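Local coordinates for hexapeptide transferase family protein (Anaplasma phagocytophilum, PDB 3IXC) that may act as a transferase and binds magnesium ions through histidines contributed by two subunits of a trimeric left-handed beta-helix, at residues 102-107 against 119-124; 79-84 against 96-101; 153-158 against 165-170. All blocks are in the same frame, centred on the assembly; numbering follows the deposited sequence.

All three contacts reach one face of a left-handed beta-helix, the sheet containing strands 80-81, 103-104, 120-121, 138-139 and the hairpin strands 155-159 and 162-167. Along the chain they follow in series: interaction 2, then interaction 1, then interaction 3. The centres of interactions 1 and 2 are about 8 Å apart, and the two touch because strands 80-81 and 103-104 are sheet neighbours; Asp83 of interaction 2 thereby holds the metal-binding His106 of interaction 1, and both contacts meet the second subunit. Interaction 3, with its centre about 15 Å from that of interaction 1 and about 20 Å from that of interaction 2, ends the sheet and leads into helix 170-188, away from the metal.

Interaction 1 of 3, residues 102-107 against 119-124; sequences VTIGHS and AFVGMG. With MG (magnesium ion), chain B.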
# COMPACT_ATOMS: atom_id res chain seq x y z
N VAL A 102 4.47 -12.33 -16.20
CA VAL A 102 4.60 -10.93 -15.79
C VAL A 102 4.96 -10.90 -14.31
O VAL A 102 4.47 -11.73 -13.52
CB VAL A 102 3.28 -10.17 -16.04
CG1 VAL A 102 3.28 -8.80 -15.34
CG2 VAL A 102 3.04 -9.98 -17.54
N THR A 103 5.81 -9.95 -13.93
CA THR A 103 6.13 -9.71 -12.52
C THR A 103 5.58 -8.35 -12.13
O THR A 103 5.93 -7.33 -12.75
CB THR A 103 7.66 -9.75 -12.27
OG1 THR A 103 8.15 -11.08 -12.48
CG2 THR A 103 7.99 -9.32 -10.83
N ILE A 104 4.69 -8.35 -11.13
CA ILE A 104 4.20 -7.10 -10.54
C ILE A 104 4.66 -7.06 -9.09
O ILE A 104 4.29 -7.90 -8.28
CB ILE A 104 2.66 -6.96 -10.67
CG1 ILE A 104 2.28 -6.86 -12.15
CG2 ILE A 104 2.16 -5.71 -9.90
CD1 ILE A 104 0.97 -7.53 -12.50
N GLY A 105 5.49 -6.06 -8.79
CA GLY A 105 6.09 -5.92 -7.47
C GLY A 105 5.11 -5.56 -6.35
O GLY A 105 3.92 -5.31 -6.60
N HIS A 106 5.62 -5.54 -5.12
CA HIS A 106 4.75 -5.28 -3.96
C HIS A 106 4.09 -3.92 -4.07
O HIS A 106 4.69 -2.97 -4.58
CB HIS A 106 5.53 -5.29 -2.65
CG HIS A 106 6.57 -6.36 -2.55
ND1 HIS A 106 6.26 -7.66 -2.21
CD2 HIS A 106 7.91 -6.32 -2.73
CE1 HIS A 106 7.37 -8.38 -2.20
NE2 HIS A 106 8.39 -7.59 -2.51
N SER A 107 2.85 -3.85 -3.59
CA SER A 107 2.19 -2.57 -3.33
C SER A 107 2.09 -1.67 -4.56
O SER A 107 2.29 -0.45 -4.48
CB SER A 107 2.87 -1.85 -2.16
OG SER A 107 2.84 -2.67 -1.01
N ALA A 119 6.33 -8.47 -19.06
CA ALA A 119 6.40 -7.12 -18.48
C ALA A 119 6.82 -7.22 -17.01
O ALA A 119 6.51 -8.21 -16.34
CB ALA A 119 5.07 -6.40 -18.60
N PHE A 120 7.52 -6.20 -16.53
CA PHE A 120 8.04 -6.20 -15.16
C PHE A 120 7.71 -4.84 -14.58
O PHE A 120 8.20 -3.81 -15.06
CB PHE A 120 9.56 -6.45 -15.17
CG PHE A 120 10.17 -6.67 -13.80
CD1 PHE A 120 10.63 -7.93 -13.43
CD2 PHE A 120 10.30 -5.61 -12.89
CE1 PHE A 120 11.21 -8.15 -12.17
CE2 PHE A 120 10.88 -5.82 -11.62
CZ PHE A 120 11.34 -7.09 -11.27
N VAL A 121 6.88 -4.84 -13.54
CA VAL A 121 6.46 -3.60 -12.89
C VAL A 121 7.12 -3.53 -11.53
O VAL A 121 6.81 -4.33 -10.64
CB VAL A 121 4.92 -3.51 -12.74
CG1 VAL A 121 4.52 -2.20 -12.07
CG2 VAL A 121 4.24 -3.64 -14.09
N GLY A 122 8.05 -2.59 -11.38
CA GLY A 122 8.80 -2.44 -10.13
C GLY A 122 7.87 -2.14 -8.97
O GLY A 122 6.84 -1.51 -9.14
N MET A 123 8.25 -2.63 -7.78
CA MET A 123 7.44 -2.43 -6.57
C MET A 123 7.07 -0.96 -6.36
O MET A 123 7.86 -0.05 -6.67
CB MET A 123 8.19 -2.97 -5.36
CG MET A 123 9.51 -2.25 -5.05
SD MET A 123 10.38 -3.18 -3.78
CE MET A 123 11.88 -2.27 -3.58
N GLY A 124 5.86 -0.73 -5.84
CA GLY A 124 5.44 0.62 -5.49
C GLY A 124 5.11 1.50 -6.69
O GLY A 124 5.11 2.73 -6.57
MG MG B . 10.24 -8.93 -3.07
O HOH W 1 9.92 -10.06 -4.65
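Thr103 pairs with Phe120 and Ile104 with Val121 as parallel bridges between successive coils of the left-handed beta-helix, the fold of hexapeptide-repeat proteins. The end-to-end directions of the two segments differ by 6°, and the coils stay in step through a ladder: Thr103 N to Ala119 O, Val121 N to Thr103 O (2.8 Å), Gly105 N to Val121 O, and, past the strands, Gly124 N to His106 O (2.8 Å). Side chains then divide by face. Those of Ile104 and Val121 share the face that packs on Leu115. On the other face Thr103 and Phe120 run side by side; CG2 of Thr103 sits 4.1 Å from the Phe120 ring centroid and 26° off its normal, a CH-pi contact displaced toward the rim. The hydroxyl of Thr103 is engaged by Ser179 and Asn80 ND2, while Phe120 reaches Leu176 and Ser179 of helix 170-188.

Met123 shows how the coils join beside the metal. Its CB lies 3.6 Å from His106 O and equally near His106 N. CG stands between the backbone N and the carbonyl carbon (chi1 63°), and the extended chain beyond it carries SD to the edge of the His106 imidazole, 4.1 Å from CD2. CE continues away from segment 102-107, and the side chain packs on Met128 of the second subunit.

His106 is gripped at both ring nitrogens. Asp83 OD2 accepts a hydrogen bond from ND1, a second-shell contact that fixes the rotation of the ring, whereas NE2 binds a magnesium ion at 2.4 Å. His88 and His111 of the second subunit bind the same ion, and a water oxygen lies 2.0 Å from it.

Interaction 2 of 3, residues 79-84 against 96-101; sequences TNIQDN and TVIGKF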
# COMPACT_ATOMS: atom_id res chain seq x y z
N THR A 79 2.22 -15.64 -14.01
CA THR A 79 2.34 -14.26 -13.56
C THR A 79 2.25 -14.16 -12.04
O THR A 79 1.41 -14.83 -11.42
CB THR A 79 1.29 -13.38 -14.27
OG1 THR A 79 1.72 -13.19 -15.63
CG2 THR A 79 1.11 -12.00 -13.59
N ASN A 80 3.10 -13.32 -11.46
CA ASN A 80 3.02 -13.03 -10.02
C ASN A 80 2.54 -11.60 -9.79
O ASN A 80 2.97 -10.66 -10.47
CB ASN A 80 4.35 -13.32 -9.31
CG ASN A 80 5.49 -12.44 -9.80
OD1 ASN A 80 5.71 -11.35 -9.29
ND2 ASN A 80 6.22 -12.93 -10.80
N ILE A 81 1.59 -11.46 -8.87
CA ILE A 81 1.13 -10.14 -8.44
C ILE A 81 1.40 -10.05 -6.95
O ILE A 81 0.70 -10.68 -6.14
CB ILE A 81 -0.35 -9.91 -8.78
CG1 ILE A 81 -0.59 -10.17 -10.27
CG2 ILE A 81 -0.76 -8.48 -8.38
CD1 ILE A 81 -2.04 -9.96 -10.74
N GLN A 82 2.42 -9.29 -6.59
CA GLN A 82 2.99 -9.36 -5.25
C GLN A 82 2.18 -8.57 -4.21
O GLN A 82 1.18 -7.91 -4.54
CB GLN A 82 4.45 -8.92 -5.29
CG GLN A 82 5.33 -9.91 -6.05
CD GLN A 82 6.72 -9.39 -6.26
OE1 GLN A 82 7.24 -8.62 -5.44
NE2 GLN A 82 7.36 -9.82 -7.36
N ASP A 83 2.63 -8.69 -2.96
CA ASP A 83 1.82 -8.40 -1.77
C ASP A 83 1.27 -6.99 -1.74
O ASP A 83 1.98 -6.03 -2.07
CB ASP A 83 2.65 -8.65 -0.51
CG ASP A 83 3.56 -9.85 -0.66
OD1 ASP A 83 3.29 -10.91 -0.05
OD2 ASP A 83 4.55 -9.73 -1.43
N ASN A 84 0.01 -6.88 -1.32
CA ASN A 84 -0.67 -5.60 -1.12
C ASN A 84 -0.88 -4.78 -2.40
O ASN A 84 -1.22 -3.61 -2.32
CB ASN A 84 0.04 -4.76 -0.03
CG ASN A 84 -0.23 -5.28 1.38
OD1 ASN A 84 -0.95 -6.26 1.56
ND2 ASN A 84 0.33 -4.60 2.38
N THR A 96 -8.48 -4.68 -17.41
CA THR A 96 -7.06 -4.87 -17.10
C THR A 96 -6.65 -6.23 -17.63
O THR A 96 -7.19 -7.26 -17.20
CB THR A 96 -6.80 -4.80 -15.58
OG1 THR A 96 -7.27 -3.54 -15.08
CG2 THR A 96 -5.30 -4.93 -15.28
N VAL A 97 -5.72 -6.23 -18.58
CA VAL A 97 -5.27 -7.47 -19.22
C VAL A 97 -3.79 -7.61 -18.93
O VAL A 97 -2.99 -6.77 -19.35
CB VAL A 97 -5.53 -7.45 -20.74
CG1 VAL A 97 -4.97 -8.74 -21.39
CG2 VAL A 97 -7.03 -7.32 -21.03
N ILE A 98 -3.45 -8.65 -18.18
CA ILE A 98 -2.07 -8.91 -17.77
C ILE A 98 -1.66 -10.23 -18.41
O ILE A 98 -2.34 -11.25 -18.26
CB ILE A 98 -1.94 -8.97 -16.23
CG1 ILE A 98 -2.40 -7.63 -15.62
CG2 ILE A 98 -0.49 -9.28 -15.81
CD1 ILE A 98 -2.71 -7.68 -14.13
N GLY A 99 -0.55 -10.18 -19.15
CA GLY A 99 -0.10 -11.33 -19.94
C GLY A 99 0.57 -12.41 -19.11
O GLY A 99 0.37 -12.50 -17.89
N LYS A 100 1.37 -13.23 -19.79
CA LYS A 100 2.03 -14.39 -19.20
C LYS A 100 3.40 -14.01 -18.66
O LYS A 100 4.09 -13.17 -19.22
CB LYS A 100 2.22 -15.47 -20.26
CG LYS A 100 0.94 -15.93 -20.93
CD LYS A 100 1.30 -17.00 -21.95
CE LYS A 100 0.13 -17.35 -22.84
NZ LYS A 100 0.55 -18.31 -23.90
N PHE A 101 3.80 -14.67 -17.57
CA PHE A 101 5.15 -14.50 -17.00
C PHE A 101 5.49 -13.04 -16.69
O PHE A 101 6.61 -12.59 -16.89
CB PHE A 101 6.20 -15.18 -17.91
CG PHE A 101 5.89 -16.61 -18.19
CD1 PHE A 101 5.99 -17.57 -17.18
CD2 PHE A 101 5.45 -17.01 -19.45
CE1 PHE A 101 5.68 -18.91 -17.44
CE2 PHE A 101 5.13 -18.33 -19.71
CZ PHE A 101 5.25 -19.29 -18.71
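A hydroxyl-to-carbonyl hydrogen bond and a small apolar contact join two faces of the beta-helix here: Thr79, just ahead of strand 80-81, meets the corner by which the next coil passes from strand 96-98 into strand 103-104. Across that corner Thr79 OG1 donates to Gly99 O at 2.7 Å. The approach is oblique, with the hydroxyl tilted 22° from the carbonyl plane. Phe101 N is also near, 3.2 Å from Thr79 OG1, but its angle is too poor for a bond.

The first torsion of Thr79 (chi1 -74°) sends the two branches to different tasks. OG1, beside the backbone N, takes the corner; CG2 turns to the interior, where it lies 3.9 Å from Ile98 CG2 with the two side chains crossing near a right angle. The other branch of Ile98 reaches deeper, its CD1 meeting Ile81 CD1 tip to tip at 4.1 Å.

Val102 N donates to Thr79 OG1 as well, so a single buried oxygen gives one bond and receives another. That double role fixes the hydroxyl's rotation and satisfies two backbone groups of the turn.

Interaction 3 of 3, residues 153-158 against 165-170; sequences SGELWA and LRMMTE
Leu156 is the central bump, and segment 165-170 curves round it. Its CD2 rests over the centre of the Arg166 guanidinium, 3.5 Å above the plane, and also touches Leu165 CD2 at 4.0 Å; its CB meets Met168 CG at 4.1 Å. Arg166 reaches this place as a straight chain from CG to NE, and its NH1 is tied down by Met167 O and by a salt bridge to Glu172.

These strands form the antiparallel hairpin at the end of the beta-helix, its first strand lying against strand 138-139. A classic beta bulge sets Leu165 and Arg166 both opposite Leu156: Leu156 O takes Leu165 N at 2.9 Å and, weakly, Arg166 N at 3.4 Å. Leu165 CD2 also packs on Ala158 CB.

At the far end the hollow is Gly154, whose lack of a side chain leaves its backbone to be met directly by a methionine end. Met167, bent at its second and third torsions (chi2 -58°, chi3 -75°), folds back so that CE lies 3.5 Å from Gly154 O and equally near Gly154 C, while SD leans on Glu155 CG. Met168 approaches too, its N bonded to Gly154 O and its CE 3.7 Å from Glu155 O.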
# COMPACT_ATOMS: atom_id res chain seq x y z
N SER A 153 8.68 -2.56 -26.08
CA SER A 153 9.50 -3.74 -25.78
C SER A 153 10.97 -3.39 -25.64
O SER A 153 11.54 -2.67 -26.47
CB SER A 153 9.32 -4.80 -26.86
OG SER A 153 7.98 -5.24 -26.92
N GLY A 154 11.58 -3.91 -24.57
CA GLY A 154 12.99 -3.70 -24.31
C GLY A 154 13.31 -2.41 -23.57
O GLY A 154 14.44 -2.22 -23.14
N GLU A 155 12.32 -1.53 -23.43
CA GLU A 155 12.53 -0.25 -22.74
C GLU A 155 12.36 -0.34 -21.23
O GLU A 155 11.53 -1.11 -20.73
CB GLU A 155 11.60 0.84 -23.27
CG GLU A 155 11.74 1.11 -24.76
CD GLU A 155 10.85 2.25 -25.26
OE1 GLU A 155 9.87 2.62 -24.58
OE2 GLU A 155 11.14 2.77 -26.36
N LEU A 156 13.15 0.48 -20.54
CA LEU A 156 12.99 0.73 -19.12
C LEU A 156 12.51 2.17 -18.95
O LEU A 156 13.14 3.11 -19.43
CB LEU A 156 14.31 0.52 -18.37
CG LEU A 156 14.35 0.96 -16.89
CD1 LEU A 156 13.33 0.22 -16.03
CD2 LEU A 156 15.76 0.79 -16.34
N TRP A 157 11.37 2.33 -18.28
CA TRP A 157 10.85 3.65 -17.93
C TRP A 157 10.95 3.82 -16.42
O TRP A 157 10.96 2.83 -15.67
CB TRP A 157 9.39 3.79 -18.37
CG TRP A 157 9.19 4.06 -19.84
CD1 TRP A 157 9.87 3.51 -20.90
CD2 TRP A 157 8.20 4.93 -20.41
NE1 TRP A 157 9.37 4.00 -22.08
CE2 TRP A 157 8.35 4.87 -21.81
CE3 TRP A 157 7.21 5.76 -19.86
CZ2 TRP A 157 7.54 5.62 -22.68
CZ3 TRP A 157 6.40 6.50 -20.73
CH2 TRP A 157 6.58 6.42 -22.12
N ALA A 158 11.03 5.07 -15.99
CA ALA A 158 11.18 5.39 -14.57
C ALA A 158 10.67 6.78 -14.30
O ALA A 158 10.61 7.62 -15.21
CB ALA A 158 12.65 5.28 -14.15
N LEU A 165 13.78 5.91 -19.84
CA LEU A 165 15.10 6.10 -19.23
C LEU A 165 16.20 5.58 -20.15
O LEU A 165 17.13 6.31 -20.49
CB LEU A 165 15.18 5.40 -17.87
CG LEU A 165 16.47 5.62 -17.06
CD1 LEU A 165 16.65 7.09 -16.64
CD2 LEU A 165 16.48 4.70 -15.85
N ARG A 166 16.09 4.31 -20.54
CA ARG A 166 17.09 3.66 -21.38
C ARG A 166 16.55 2.30 -21.81
O ARG A 166 15.54 1.83 -21.29
CB ARG A 166 18.40 3.46 -20.61
CG ARG A 166 18.24 2.67 -19.31
CD ARG A 166 19.59 2.35 -18.68
NE ARG A 166 19.47 1.73 -17.36
CZ ARG A 166 19.24 0.43 -17.16
NH1 ARG A 166 19.08 -0.39 -18.19
NH2 ARG A 166 19.15 -0.04 -15.91
N MET A 167 17.23 1.67 -22.76
CA MET A 167 16.97 0.26 -23.03
C MET A 167 17.55 -0.60 -21.89
O MET A 167 18.46 -0.18 -21.17
CB MET A 167 17.56 -0.17 -24.38
CG MET A 167 16.99 0.59 -25.58
SD MET A 167 15.20 0.48 -25.77
CE MET A 167 14.99 -1.19 -26.40
N MET A 168 17.00 -1.80 -21.74
CA MET A 168 17.48 -2.76 -20.76
C MET A 168 18.74 -3.48 -21.20
O MET A 168 18.97 -3.70 -22.40
CB MET A 168 16.39 -3.79 -20.47
CG MET A 168 15.38 -3.33 -19.43
SD MET A 168 14.19 -4.63 -19.03
CE MET A 168 13.07 -4.41 -20.41
N THR A 169 19.56 -3.85 -20.22
CA THR A 169 20.76 -4.64 -20.47
C THR A 169 20.37 -6.09 -20.78
O THR A 169 19.22 -6.49 -20.55
CB THR A 169 21.68 -4.64 -19.24
OG1 THR A 169 21.00 -5.28 -18.16
CG2 THR A 169 22.02 -3.22 -18.83
N GLU A 170 21.33 -6.87 -21.26
CA GLU A 170 21.13 -8.30 -21.46
C GLU A 170 20.66 -8.98 -20.16
O GLU A 170 19.72 -9.78 -20.18
CB GLU A 170 22.42 -8.96 -21.96
CG GLU A 170 22.31 -10.48 -22.13
CD GLU A 170 23.63 -11.13 -22.49
OE1 GLU A 170 24.33 -10.61 -23.38
OE2 GLU A 170 23.95 -12.18 -21.90